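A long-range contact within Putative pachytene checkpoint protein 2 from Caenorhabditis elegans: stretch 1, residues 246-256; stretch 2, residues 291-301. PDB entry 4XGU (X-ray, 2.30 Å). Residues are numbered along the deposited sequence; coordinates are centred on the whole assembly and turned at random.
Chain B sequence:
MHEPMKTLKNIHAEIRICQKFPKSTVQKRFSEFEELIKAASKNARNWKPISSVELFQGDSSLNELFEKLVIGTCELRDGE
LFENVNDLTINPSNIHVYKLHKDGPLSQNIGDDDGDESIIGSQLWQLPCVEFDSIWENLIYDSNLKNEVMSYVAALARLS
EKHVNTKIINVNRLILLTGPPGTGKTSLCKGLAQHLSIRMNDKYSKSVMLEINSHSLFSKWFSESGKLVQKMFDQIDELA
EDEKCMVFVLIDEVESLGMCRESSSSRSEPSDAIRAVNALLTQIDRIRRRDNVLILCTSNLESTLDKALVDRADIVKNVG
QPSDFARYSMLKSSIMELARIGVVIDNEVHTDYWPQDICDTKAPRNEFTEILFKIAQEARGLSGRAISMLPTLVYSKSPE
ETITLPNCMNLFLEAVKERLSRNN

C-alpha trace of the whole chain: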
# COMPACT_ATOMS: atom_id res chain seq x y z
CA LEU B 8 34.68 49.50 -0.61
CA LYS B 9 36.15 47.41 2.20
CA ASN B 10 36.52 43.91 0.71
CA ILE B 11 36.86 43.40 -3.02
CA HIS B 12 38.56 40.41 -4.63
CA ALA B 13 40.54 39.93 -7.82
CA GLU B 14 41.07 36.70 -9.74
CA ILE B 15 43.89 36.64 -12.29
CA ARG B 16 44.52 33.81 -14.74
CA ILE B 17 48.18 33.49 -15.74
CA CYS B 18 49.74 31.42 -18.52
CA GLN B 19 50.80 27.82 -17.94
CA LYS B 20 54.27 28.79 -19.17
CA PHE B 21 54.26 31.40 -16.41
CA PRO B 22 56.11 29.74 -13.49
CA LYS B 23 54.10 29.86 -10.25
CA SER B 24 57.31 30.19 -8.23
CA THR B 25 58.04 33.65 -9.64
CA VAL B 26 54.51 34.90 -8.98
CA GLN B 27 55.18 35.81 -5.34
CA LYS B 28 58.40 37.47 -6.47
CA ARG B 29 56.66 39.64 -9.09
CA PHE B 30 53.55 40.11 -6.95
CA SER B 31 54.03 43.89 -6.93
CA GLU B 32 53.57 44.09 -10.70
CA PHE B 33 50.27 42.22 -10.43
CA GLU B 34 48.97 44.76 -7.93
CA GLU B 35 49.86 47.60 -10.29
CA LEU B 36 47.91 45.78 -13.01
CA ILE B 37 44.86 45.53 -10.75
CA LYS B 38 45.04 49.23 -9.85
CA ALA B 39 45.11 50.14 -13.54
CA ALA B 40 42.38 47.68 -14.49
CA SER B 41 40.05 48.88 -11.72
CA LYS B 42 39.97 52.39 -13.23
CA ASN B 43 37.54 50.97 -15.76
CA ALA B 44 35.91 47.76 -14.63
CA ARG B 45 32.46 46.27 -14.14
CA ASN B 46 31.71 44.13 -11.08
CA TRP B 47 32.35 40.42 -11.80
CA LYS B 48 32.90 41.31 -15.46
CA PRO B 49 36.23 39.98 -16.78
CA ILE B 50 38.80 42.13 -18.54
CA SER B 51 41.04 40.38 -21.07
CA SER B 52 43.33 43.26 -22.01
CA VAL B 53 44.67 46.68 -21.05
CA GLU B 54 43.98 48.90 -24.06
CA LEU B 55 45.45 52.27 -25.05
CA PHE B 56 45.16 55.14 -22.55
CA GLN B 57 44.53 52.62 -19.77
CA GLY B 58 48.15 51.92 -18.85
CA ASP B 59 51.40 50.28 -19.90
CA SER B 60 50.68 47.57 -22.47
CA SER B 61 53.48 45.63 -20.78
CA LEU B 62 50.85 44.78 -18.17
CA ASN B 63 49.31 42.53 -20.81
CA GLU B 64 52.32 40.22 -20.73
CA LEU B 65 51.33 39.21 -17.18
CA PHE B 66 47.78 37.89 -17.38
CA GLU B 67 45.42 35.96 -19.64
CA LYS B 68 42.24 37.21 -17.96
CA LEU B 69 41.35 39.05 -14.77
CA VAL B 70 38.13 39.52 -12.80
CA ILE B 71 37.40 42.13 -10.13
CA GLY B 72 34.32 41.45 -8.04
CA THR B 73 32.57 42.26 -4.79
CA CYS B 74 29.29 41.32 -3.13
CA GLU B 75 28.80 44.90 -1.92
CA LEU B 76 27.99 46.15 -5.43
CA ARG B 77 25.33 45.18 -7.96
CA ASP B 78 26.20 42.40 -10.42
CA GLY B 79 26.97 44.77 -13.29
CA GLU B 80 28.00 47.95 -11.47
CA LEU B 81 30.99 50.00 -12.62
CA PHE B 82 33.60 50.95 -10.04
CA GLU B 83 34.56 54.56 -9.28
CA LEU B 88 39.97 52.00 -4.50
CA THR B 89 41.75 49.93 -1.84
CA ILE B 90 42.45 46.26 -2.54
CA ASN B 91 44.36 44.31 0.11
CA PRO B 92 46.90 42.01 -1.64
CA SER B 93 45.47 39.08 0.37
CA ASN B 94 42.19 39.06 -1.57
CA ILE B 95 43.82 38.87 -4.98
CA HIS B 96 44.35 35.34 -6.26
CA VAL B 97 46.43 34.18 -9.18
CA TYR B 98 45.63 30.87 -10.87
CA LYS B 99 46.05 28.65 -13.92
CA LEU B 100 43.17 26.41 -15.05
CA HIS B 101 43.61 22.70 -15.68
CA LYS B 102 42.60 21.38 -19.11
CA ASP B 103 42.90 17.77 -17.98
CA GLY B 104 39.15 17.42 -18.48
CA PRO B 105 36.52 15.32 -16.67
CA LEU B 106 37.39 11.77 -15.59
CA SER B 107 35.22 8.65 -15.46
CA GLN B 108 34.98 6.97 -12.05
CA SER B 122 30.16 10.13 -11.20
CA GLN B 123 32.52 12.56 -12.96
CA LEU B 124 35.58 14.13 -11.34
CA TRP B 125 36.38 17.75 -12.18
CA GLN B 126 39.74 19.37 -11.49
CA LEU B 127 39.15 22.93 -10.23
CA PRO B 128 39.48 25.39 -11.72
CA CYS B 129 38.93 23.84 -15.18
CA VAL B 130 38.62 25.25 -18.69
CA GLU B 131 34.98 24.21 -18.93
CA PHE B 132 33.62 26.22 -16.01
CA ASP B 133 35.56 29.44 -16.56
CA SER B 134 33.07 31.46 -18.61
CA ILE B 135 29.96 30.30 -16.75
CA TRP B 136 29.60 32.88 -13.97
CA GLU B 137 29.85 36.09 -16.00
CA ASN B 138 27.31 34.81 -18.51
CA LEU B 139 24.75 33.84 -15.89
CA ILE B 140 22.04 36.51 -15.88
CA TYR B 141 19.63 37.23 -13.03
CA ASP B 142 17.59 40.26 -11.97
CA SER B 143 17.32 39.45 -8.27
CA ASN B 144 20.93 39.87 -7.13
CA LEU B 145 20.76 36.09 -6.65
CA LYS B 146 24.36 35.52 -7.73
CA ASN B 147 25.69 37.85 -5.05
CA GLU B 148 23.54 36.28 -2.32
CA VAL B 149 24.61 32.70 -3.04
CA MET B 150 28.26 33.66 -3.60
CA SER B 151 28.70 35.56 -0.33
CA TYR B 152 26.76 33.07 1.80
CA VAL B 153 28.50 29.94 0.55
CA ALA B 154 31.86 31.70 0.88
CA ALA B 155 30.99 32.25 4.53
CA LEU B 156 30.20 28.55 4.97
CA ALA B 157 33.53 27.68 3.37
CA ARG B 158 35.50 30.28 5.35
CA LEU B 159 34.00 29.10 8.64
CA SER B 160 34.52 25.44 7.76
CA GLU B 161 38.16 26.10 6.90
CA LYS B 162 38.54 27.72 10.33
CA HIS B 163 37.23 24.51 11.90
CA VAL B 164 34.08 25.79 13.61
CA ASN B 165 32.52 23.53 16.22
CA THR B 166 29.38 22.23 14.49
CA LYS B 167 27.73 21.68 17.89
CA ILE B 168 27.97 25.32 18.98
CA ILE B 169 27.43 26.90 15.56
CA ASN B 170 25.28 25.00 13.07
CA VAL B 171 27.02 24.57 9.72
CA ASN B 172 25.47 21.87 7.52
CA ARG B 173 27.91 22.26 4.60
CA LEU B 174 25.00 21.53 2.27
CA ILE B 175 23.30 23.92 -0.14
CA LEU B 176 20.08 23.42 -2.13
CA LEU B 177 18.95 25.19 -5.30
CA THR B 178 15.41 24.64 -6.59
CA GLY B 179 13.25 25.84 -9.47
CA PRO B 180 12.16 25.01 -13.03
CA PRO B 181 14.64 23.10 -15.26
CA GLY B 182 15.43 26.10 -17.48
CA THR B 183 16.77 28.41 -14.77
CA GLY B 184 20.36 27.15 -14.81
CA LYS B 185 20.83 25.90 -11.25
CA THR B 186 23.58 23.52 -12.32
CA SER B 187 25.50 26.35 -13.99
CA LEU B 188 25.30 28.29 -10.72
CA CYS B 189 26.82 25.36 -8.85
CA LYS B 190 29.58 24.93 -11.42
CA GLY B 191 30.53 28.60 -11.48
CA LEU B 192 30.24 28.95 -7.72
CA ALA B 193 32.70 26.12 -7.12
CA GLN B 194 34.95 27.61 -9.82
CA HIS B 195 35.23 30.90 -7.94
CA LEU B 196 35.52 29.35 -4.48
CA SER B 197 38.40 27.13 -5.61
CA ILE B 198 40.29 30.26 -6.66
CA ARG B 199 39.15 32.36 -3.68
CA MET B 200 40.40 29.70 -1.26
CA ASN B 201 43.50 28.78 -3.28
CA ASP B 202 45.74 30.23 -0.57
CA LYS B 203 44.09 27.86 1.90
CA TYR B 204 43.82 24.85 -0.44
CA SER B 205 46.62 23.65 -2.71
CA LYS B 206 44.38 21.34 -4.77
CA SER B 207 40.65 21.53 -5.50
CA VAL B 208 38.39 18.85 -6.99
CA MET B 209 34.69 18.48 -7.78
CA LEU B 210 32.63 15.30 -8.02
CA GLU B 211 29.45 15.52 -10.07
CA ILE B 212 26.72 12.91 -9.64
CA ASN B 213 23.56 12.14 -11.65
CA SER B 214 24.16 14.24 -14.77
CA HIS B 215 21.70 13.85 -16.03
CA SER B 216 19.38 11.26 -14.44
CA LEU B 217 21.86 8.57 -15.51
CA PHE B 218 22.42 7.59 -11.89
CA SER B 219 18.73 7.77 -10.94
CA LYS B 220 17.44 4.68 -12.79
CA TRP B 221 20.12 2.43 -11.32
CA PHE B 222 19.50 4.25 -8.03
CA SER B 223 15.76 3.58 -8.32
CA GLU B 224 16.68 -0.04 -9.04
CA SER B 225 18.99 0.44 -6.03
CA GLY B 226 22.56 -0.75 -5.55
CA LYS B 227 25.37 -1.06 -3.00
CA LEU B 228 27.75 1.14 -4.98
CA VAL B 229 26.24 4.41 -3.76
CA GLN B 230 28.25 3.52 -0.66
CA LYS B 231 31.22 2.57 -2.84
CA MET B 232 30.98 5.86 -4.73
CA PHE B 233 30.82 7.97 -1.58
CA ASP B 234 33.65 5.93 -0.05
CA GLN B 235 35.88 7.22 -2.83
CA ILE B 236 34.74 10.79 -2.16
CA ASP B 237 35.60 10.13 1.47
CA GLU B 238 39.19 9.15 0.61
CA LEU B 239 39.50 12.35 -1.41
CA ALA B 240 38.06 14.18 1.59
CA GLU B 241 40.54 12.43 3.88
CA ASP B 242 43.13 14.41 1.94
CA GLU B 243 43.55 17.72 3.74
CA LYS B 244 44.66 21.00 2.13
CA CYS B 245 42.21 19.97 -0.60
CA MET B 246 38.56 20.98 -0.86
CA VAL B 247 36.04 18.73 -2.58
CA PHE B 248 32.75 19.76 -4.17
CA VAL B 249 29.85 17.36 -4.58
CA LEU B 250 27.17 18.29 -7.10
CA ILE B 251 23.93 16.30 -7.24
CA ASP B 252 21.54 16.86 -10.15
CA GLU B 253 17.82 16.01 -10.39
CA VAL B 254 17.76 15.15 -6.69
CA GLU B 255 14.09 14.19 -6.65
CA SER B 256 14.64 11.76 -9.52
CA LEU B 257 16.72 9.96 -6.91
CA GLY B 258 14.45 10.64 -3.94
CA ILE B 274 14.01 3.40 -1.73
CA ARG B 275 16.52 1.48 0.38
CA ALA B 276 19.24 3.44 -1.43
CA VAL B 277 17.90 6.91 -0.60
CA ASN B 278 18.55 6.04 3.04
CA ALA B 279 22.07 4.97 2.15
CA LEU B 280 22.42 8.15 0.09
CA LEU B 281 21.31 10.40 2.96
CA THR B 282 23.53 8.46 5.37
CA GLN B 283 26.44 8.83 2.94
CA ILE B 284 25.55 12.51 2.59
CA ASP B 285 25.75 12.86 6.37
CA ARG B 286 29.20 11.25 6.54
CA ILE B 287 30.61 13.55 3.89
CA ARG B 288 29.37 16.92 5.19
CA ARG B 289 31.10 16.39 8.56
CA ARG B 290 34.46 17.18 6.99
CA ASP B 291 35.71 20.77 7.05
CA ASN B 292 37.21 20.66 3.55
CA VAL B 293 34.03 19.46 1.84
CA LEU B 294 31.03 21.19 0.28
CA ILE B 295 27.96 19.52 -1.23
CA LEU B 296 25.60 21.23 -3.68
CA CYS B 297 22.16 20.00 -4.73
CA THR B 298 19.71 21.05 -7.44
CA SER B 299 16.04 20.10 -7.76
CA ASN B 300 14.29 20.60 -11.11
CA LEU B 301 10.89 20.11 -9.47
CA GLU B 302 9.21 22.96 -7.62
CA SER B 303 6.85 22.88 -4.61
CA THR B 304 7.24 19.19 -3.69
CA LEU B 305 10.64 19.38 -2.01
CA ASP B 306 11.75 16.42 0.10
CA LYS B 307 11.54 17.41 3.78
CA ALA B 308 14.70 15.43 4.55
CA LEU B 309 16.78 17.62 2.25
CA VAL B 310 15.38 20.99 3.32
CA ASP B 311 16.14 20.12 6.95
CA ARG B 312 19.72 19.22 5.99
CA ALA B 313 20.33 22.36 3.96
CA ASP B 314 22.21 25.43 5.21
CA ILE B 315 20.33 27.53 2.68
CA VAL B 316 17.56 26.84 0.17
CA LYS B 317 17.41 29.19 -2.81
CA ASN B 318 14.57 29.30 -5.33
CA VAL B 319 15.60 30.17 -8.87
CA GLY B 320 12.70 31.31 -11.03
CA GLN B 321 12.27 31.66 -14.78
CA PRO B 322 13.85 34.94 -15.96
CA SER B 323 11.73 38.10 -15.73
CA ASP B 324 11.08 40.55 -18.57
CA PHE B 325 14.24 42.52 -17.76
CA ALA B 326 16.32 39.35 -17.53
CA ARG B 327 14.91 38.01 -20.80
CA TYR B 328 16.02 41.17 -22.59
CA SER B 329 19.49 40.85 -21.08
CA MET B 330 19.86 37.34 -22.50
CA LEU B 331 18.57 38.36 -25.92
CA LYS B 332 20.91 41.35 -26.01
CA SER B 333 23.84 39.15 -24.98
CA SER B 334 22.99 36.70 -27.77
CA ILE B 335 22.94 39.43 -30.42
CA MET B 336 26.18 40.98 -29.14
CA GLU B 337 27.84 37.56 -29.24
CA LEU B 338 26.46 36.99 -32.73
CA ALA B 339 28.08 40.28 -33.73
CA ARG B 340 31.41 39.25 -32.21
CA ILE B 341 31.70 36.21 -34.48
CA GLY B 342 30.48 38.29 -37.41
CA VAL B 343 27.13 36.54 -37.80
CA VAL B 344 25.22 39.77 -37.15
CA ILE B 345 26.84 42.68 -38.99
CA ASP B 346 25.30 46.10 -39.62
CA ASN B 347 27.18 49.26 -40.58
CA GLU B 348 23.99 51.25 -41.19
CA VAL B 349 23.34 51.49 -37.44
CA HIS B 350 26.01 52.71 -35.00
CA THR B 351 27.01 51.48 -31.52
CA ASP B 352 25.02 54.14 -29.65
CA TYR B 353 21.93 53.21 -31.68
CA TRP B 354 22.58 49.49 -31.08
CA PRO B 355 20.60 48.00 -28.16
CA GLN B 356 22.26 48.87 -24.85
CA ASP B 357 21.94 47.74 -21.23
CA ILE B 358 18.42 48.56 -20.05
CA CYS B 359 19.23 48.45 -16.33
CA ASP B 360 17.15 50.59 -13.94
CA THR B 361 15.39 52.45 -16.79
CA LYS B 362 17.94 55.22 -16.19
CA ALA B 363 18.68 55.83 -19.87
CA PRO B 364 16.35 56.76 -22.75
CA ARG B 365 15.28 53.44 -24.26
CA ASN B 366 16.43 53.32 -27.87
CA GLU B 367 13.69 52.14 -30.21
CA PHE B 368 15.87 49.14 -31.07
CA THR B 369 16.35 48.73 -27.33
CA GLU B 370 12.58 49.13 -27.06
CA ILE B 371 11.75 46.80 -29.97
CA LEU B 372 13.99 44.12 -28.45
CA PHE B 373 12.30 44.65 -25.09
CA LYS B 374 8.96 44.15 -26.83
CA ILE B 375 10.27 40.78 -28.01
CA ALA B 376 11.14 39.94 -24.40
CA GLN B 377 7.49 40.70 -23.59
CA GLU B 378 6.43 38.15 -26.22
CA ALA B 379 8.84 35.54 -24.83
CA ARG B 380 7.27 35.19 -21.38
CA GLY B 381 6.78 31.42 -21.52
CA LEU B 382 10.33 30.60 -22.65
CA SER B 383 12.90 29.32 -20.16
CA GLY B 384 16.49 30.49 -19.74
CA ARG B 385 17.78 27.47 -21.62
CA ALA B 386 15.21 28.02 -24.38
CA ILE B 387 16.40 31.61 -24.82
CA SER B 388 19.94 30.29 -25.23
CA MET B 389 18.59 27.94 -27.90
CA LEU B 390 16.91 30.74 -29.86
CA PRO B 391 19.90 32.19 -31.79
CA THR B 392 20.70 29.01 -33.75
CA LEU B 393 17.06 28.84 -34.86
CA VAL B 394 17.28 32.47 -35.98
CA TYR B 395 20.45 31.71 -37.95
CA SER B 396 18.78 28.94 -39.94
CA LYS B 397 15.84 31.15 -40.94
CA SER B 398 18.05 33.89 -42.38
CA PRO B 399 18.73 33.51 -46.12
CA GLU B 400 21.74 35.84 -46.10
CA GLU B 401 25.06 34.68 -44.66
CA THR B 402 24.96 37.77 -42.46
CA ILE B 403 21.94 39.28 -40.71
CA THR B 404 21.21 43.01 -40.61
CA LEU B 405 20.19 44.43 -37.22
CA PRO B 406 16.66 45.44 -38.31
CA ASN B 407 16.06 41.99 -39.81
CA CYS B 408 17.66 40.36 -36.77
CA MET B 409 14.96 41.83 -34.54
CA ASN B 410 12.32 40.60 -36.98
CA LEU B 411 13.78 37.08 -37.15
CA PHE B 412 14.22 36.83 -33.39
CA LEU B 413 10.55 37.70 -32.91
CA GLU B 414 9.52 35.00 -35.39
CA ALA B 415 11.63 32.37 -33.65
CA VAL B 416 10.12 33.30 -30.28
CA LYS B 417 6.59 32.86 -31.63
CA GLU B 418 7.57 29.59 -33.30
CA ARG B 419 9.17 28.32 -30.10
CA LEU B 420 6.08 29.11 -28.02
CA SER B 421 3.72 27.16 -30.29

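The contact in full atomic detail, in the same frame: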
# COMPACT_ATOMS: atom_id res chain seq x y z
N MET B 246 40.00 20.89 -1.03
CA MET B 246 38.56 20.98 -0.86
C MET B 246 37.84 20.23 -1.98
O MET B 246 38.24 20.30 -3.14
CB MET B 246 38.10 22.44 -0.80
CG MET B 246 38.25 23.23 -2.09
SD MET B 246 37.94 25.00 -1.85
CE MET B 246 36.42 24.96 -0.91
N VAL B 247 36.80 19.49 -1.61
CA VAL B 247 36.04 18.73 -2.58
C VAL B 247 34.61 19.26 -2.69
O VAL B 247 34.00 19.67 -1.70
CB VAL B 247 36.03 17.21 -2.23
CG1 VAL B 247 37.39 16.80 -1.67
CG2 VAL B 247 34.93 16.86 -1.25
N PHE B 248 34.10 19.31 -3.91
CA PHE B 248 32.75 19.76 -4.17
C PHE B 248 31.91 18.60 -4.68
O PHE B 248 32.33 17.89 -5.60
CB PHE B 248 32.73 20.90 -5.18
CG PHE B 248 33.26 22.20 -4.65
CD1 PHE B 248 34.61 22.49 -4.72
CD2 PHE B 248 32.41 23.14 -4.10
CE1 PHE B 248 35.11 23.69 -4.24
CE2 PHE B 248 32.89 24.34 -3.61
CZ PHE B 248 34.24 24.62 -3.68
N VAL B 249 30.73 18.41 -4.10
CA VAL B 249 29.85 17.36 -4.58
C VAL B 249 28.57 17.95 -5.14
O VAL B 249 27.77 18.54 -4.41
CB VAL B 249 29.51 16.36 -3.47
CG1 VAL B 249 28.53 15.32 -3.99
CG2 VAL B 249 30.77 15.69 -2.95
N LEU B 250 28.39 17.81 -6.45
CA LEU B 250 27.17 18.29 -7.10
C LEU B 250 26.22 17.12 -7.35
O LEU B 250 26.64 16.06 -7.82
CB LEU B 250 27.51 18.99 -8.42
CG LEU B 250 26.31 19.44 -9.25
CD1 LEU B 250 25.46 20.43 -8.47
CD2 LEU B 250 26.76 20.04 -10.57
N ILE B 251 24.95 17.32 -7.03
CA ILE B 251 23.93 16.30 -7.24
C ILE B 251 22.76 16.88 -8.04
O ILE B 251 22.06 17.77 -7.57
CB ILE B 251 23.43 15.74 -5.89
CG1 ILE B 251 24.59 15.12 -5.12
CG2 ILE B 251 22.33 14.72 -6.12
CD1 ILE B 251 24.30 14.87 -3.66
N ASP B 252 22.57 16.36 -9.25
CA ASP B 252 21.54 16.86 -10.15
C ASP B 252 20.27 16.03 -10.09
O ASP B 252 20.32 14.84 -9.79
CB ASP B 252 22.07 16.90 -11.58
CG ASP B 252 23.32 17.74 -11.72
OD1 ASP B 252 23.37 18.85 -11.14
OD2 ASP B 252 24.27 17.29 -12.40
N GLU B 253 19.13 16.66 -10.40
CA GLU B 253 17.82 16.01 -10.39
C GLU B 253 17.60 15.19 -9.13
O GLU B 253 17.27 14.01 -9.20
CB GLU B 253 17.68 15.10 -11.62
CG GLU B 253 17.37 15.84 -12.91
CD GLU B 253 16.19 15.24 -13.66
OE1 GLU B 253 15.89 14.05 -13.44
OE2 GLU B 253 15.57 15.97 -14.46
N VAL B 254 17.78 15.84 -7.98
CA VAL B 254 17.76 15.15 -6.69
C VAL B 254 16.49 14.33 -6.46
O VAL B 254 16.55 13.23 -5.92
CB VAL B 254 17.92 16.15 -5.53
CG1 VAL B 254 17.88 15.43 -4.20
CG2 VAL B 254 19.21 16.92 -5.67
N GLU B 255 15.36 14.86 -6.90
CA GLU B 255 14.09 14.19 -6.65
C GLU B 255 13.85 13.03 -7.61
O GLU B 255 12.93 12.23 -7.41
CB GLU B 255 12.95 15.19 -6.72
CG GLU B 255 13.08 16.30 -5.68
CD GLU B 255 11.82 17.12 -5.55
OE1 GLU B 255 11.87 18.35 -5.76
OE2 GLU B 255 10.76 16.53 -5.22
N SER B 256 14.67 12.94 -8.66
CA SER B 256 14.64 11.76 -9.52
C SER B 256 15.25 10.60 -8.75
O SER B 256 14.88 9.44 -8.95
CB SER B 256 15.40 12.01 -10.82
OG SER B 256 16.79 12.07 -10.60
N ASP B 291 35.57 19.33 7.18
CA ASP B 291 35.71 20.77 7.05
C ASP B 291 36.02 21.18 5.61
O ASP B 291 35.60 22.25 5.15
CB ASP B 291 36.80 21.30 7.98
CG ASP B 291 36.42 21.21 9.44
OD1 ASP B 291 35.21 21.05 9.73
OD2 ASP B 291 37.32 21.31 10.30
N ASN B 292 36.76 20.34 4.90
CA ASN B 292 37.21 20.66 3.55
C ASN B 292 36.28 20.13 2.46
O ASN B 292 36.72 19.82 1.36
CB ASN B 292 38.62 20.11 3.33
CG ASN B 292 38.66 18.60 3.31
OD1 ASN B 292 37.82 17.93 3.93
ND2 ASN B 292 39.64 18.04 2.61
N VAL B 293 35.00 20.02 2.78
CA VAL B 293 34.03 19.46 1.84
C VAL B 293 32.82 20.37 1.70
O VAL B 293 32.44 21.05 2.65
CB VAL B 293 33.58 18.06 2.29
CG1 VAL B 293 32.51 17.52 1.37
CG2 VAL B 293 34.76 17.11 2.32
N LEU B 294 32.23 20.40 0.51
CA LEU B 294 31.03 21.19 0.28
C LEU B 294 30.12 20.49 -0.73
O LEU B 294 30.55 20.18 -1.84
CB LEU B 294 31.40 22.59 -0.21
CG LEU B 294 30.29 23.62 -0.19
CD1 LEU B 294 29.74 23.75 1.21
CD2 LEU B 294 30.83 24.95 -0.67
N ILE B 295 28.87 20.24 -0.35
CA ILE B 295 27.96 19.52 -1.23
C ILE B 295 26.84 20.42 -1.74
O ILE B 295 26.20 21.15 -0.97
CB ILE B 295 27.38 18.27 -0.54
CG1 ILE B 295 26.66 18.65 0.75
CG2 ILE B 295 28.49 17.30 -0.19
CD1 ILE B 295 26.32 17.46 1.62
N LEU B 296 26.60 20.37 -3.05
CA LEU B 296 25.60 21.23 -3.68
C LEU B 296 24.54 20.39 -4.38
O LEU B 296 24.85 19.46 -5.12
CB LEU B 296 26.26 22.18 -4.69
CG LEU B 296 27.38 23.11 -4.20
CD1 LEU B 296 28.74 22.45 -4.30
CD2 LEU B 296 27.35 24.41 -4.98
N CYS B 297 23.27 20.74 -4.15
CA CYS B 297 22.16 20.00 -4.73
C CYS B 297 21.26 20.90 -5.57
O CYS B 297 21.10 22.08 -5.28
CB CYS B 297 21.34 19.33 -3.62
SG CYS B 297 22.29 18.24 -2.55
N THR B 298 20.67 20.33 -6.62
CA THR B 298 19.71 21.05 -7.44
C THR B 298 18.47 20.20 -7.66
O THR B 298 18.57 19.00 -7.90
CB THR B 298 20.31 21.47 -8.79
OG1 THR B 298 19.27 21.95 -9.66
CG2 THR B 298 21.01 20.31 -9.46
N SER B 299 17.30 20.81 -7.55
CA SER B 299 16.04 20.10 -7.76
C SER B 299 15.21 20.76 -8.86
O SER B 299 14.77 21.90 -8.72
CB SER B 299 15.24 20.03 -6.46
OG SER B 299 14.06 19.27 -6.63
N ASN B 300 15.00 20.04 -9.96
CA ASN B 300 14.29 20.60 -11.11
C ASN B 300 12.79 20.72 -10.86
O ASN B 300 12.09 21.42 -11.59
CB ASN B 300 14.54 19.74 -12.35
CG ASN B 300 15.94 19.93 -12.91
OD1 ASN B 300 16.54 21.00 -12.78
ND2 ASN B 300 16.47 18.90 -13.56
N LEU B 301 12.30 20.03 -9.84
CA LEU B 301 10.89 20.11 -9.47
C LEU B 301 10.67 21.21 -8.45
O LEU B 301 11.50 21.43 -7.57
CB LEU B 301 10.40 18.77 -8.92
CG LEU B 301 8.96 18.70 -8.39
CD1 LEU B 301 7.95 18.83 -9.52
CD2 LEU B 301 8.74 17.42 -7.59

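What joins the two backbones? Strand 246-251 lies beside strand 293-299 in parallel, their directions 16° apart, and the peptide groups pair in the staggered way of a parallel sheet. Val247, Val249 and Ile251 each use both N and O to bond the second stretch. Val247 N donates to Asn292 O (3.0 Å), Val249 N to Leu294 O (2.9 Å) and Ile251 N to Leu296 O (2.9 Å). In return, Val247 O accepts from Leu294 N (2.9 Å), Val249 O from Leu296 N (2.6 Å) and Ile251 O from Thr298 N (3.1 Å). The bond from Leu296 N to Val249 O is the shortest of the six and nearly straight at 170°.

Do the carbonyls have any further partners? Several also receive a CA-H contact: Leu294 O lies 3.2 Å from Phe248 CA, and Val249 O lies 3.3 Å from Ile295 CA. These weaker approaches supplement the N-H bonds. Beyond the first strand the pairing continues in altered form, for Thr298 O is taken by Val254 N at 3.3 Å and 171°. Glu253 N, 3.5 Å from the same Thr298 O, is too poorly angled to bond, and the next residue's N takes the carbonyl instead.

How are the side chains sorted on the sheet? Alternation puts Val247, Val249 and Ile251 on one face with Val293, Ile295 and Cys297, while Phe248 and Leu250 share the other with Leu294 and Leu296. All are buried, and apolar groups suit such places because they ask for no polar partner. Val247 CG2 meets Val293 CG2 at 3.6 Å, and Val249 CB meets Ile295 CG2 at the same distance. On the opposite face, Leu296 CD1 lies at the edge of the Phe248 ring, 3.7 Å from Phe248 CD2, and Leu294 CD2 comes within 3.6 Å of Phe248 CE2. The stretches together bury 927 Å².

What satisfies the polar groups at the C-terminal end? Glu253 starts away from the other stretch, but its end returns, and OE2 accepts from Asn300 ND2 at 3.2 Å; Asn300 OD1 and Thr298 OG1 are bonded elsewhere in the structure. Glu253 O serves its own stretch, accepting from Ser256 N at 2.9 Å and from Ser256 OG at a very short 2.4 Å. Glu255 points toward the second stretch and brings OE1 to 2.5 Å from Ser299 OG, a contact whose proton is not settled. Nearby, Val254 packs against the second strand, its CG2 3.8 Å from Cys297 CB.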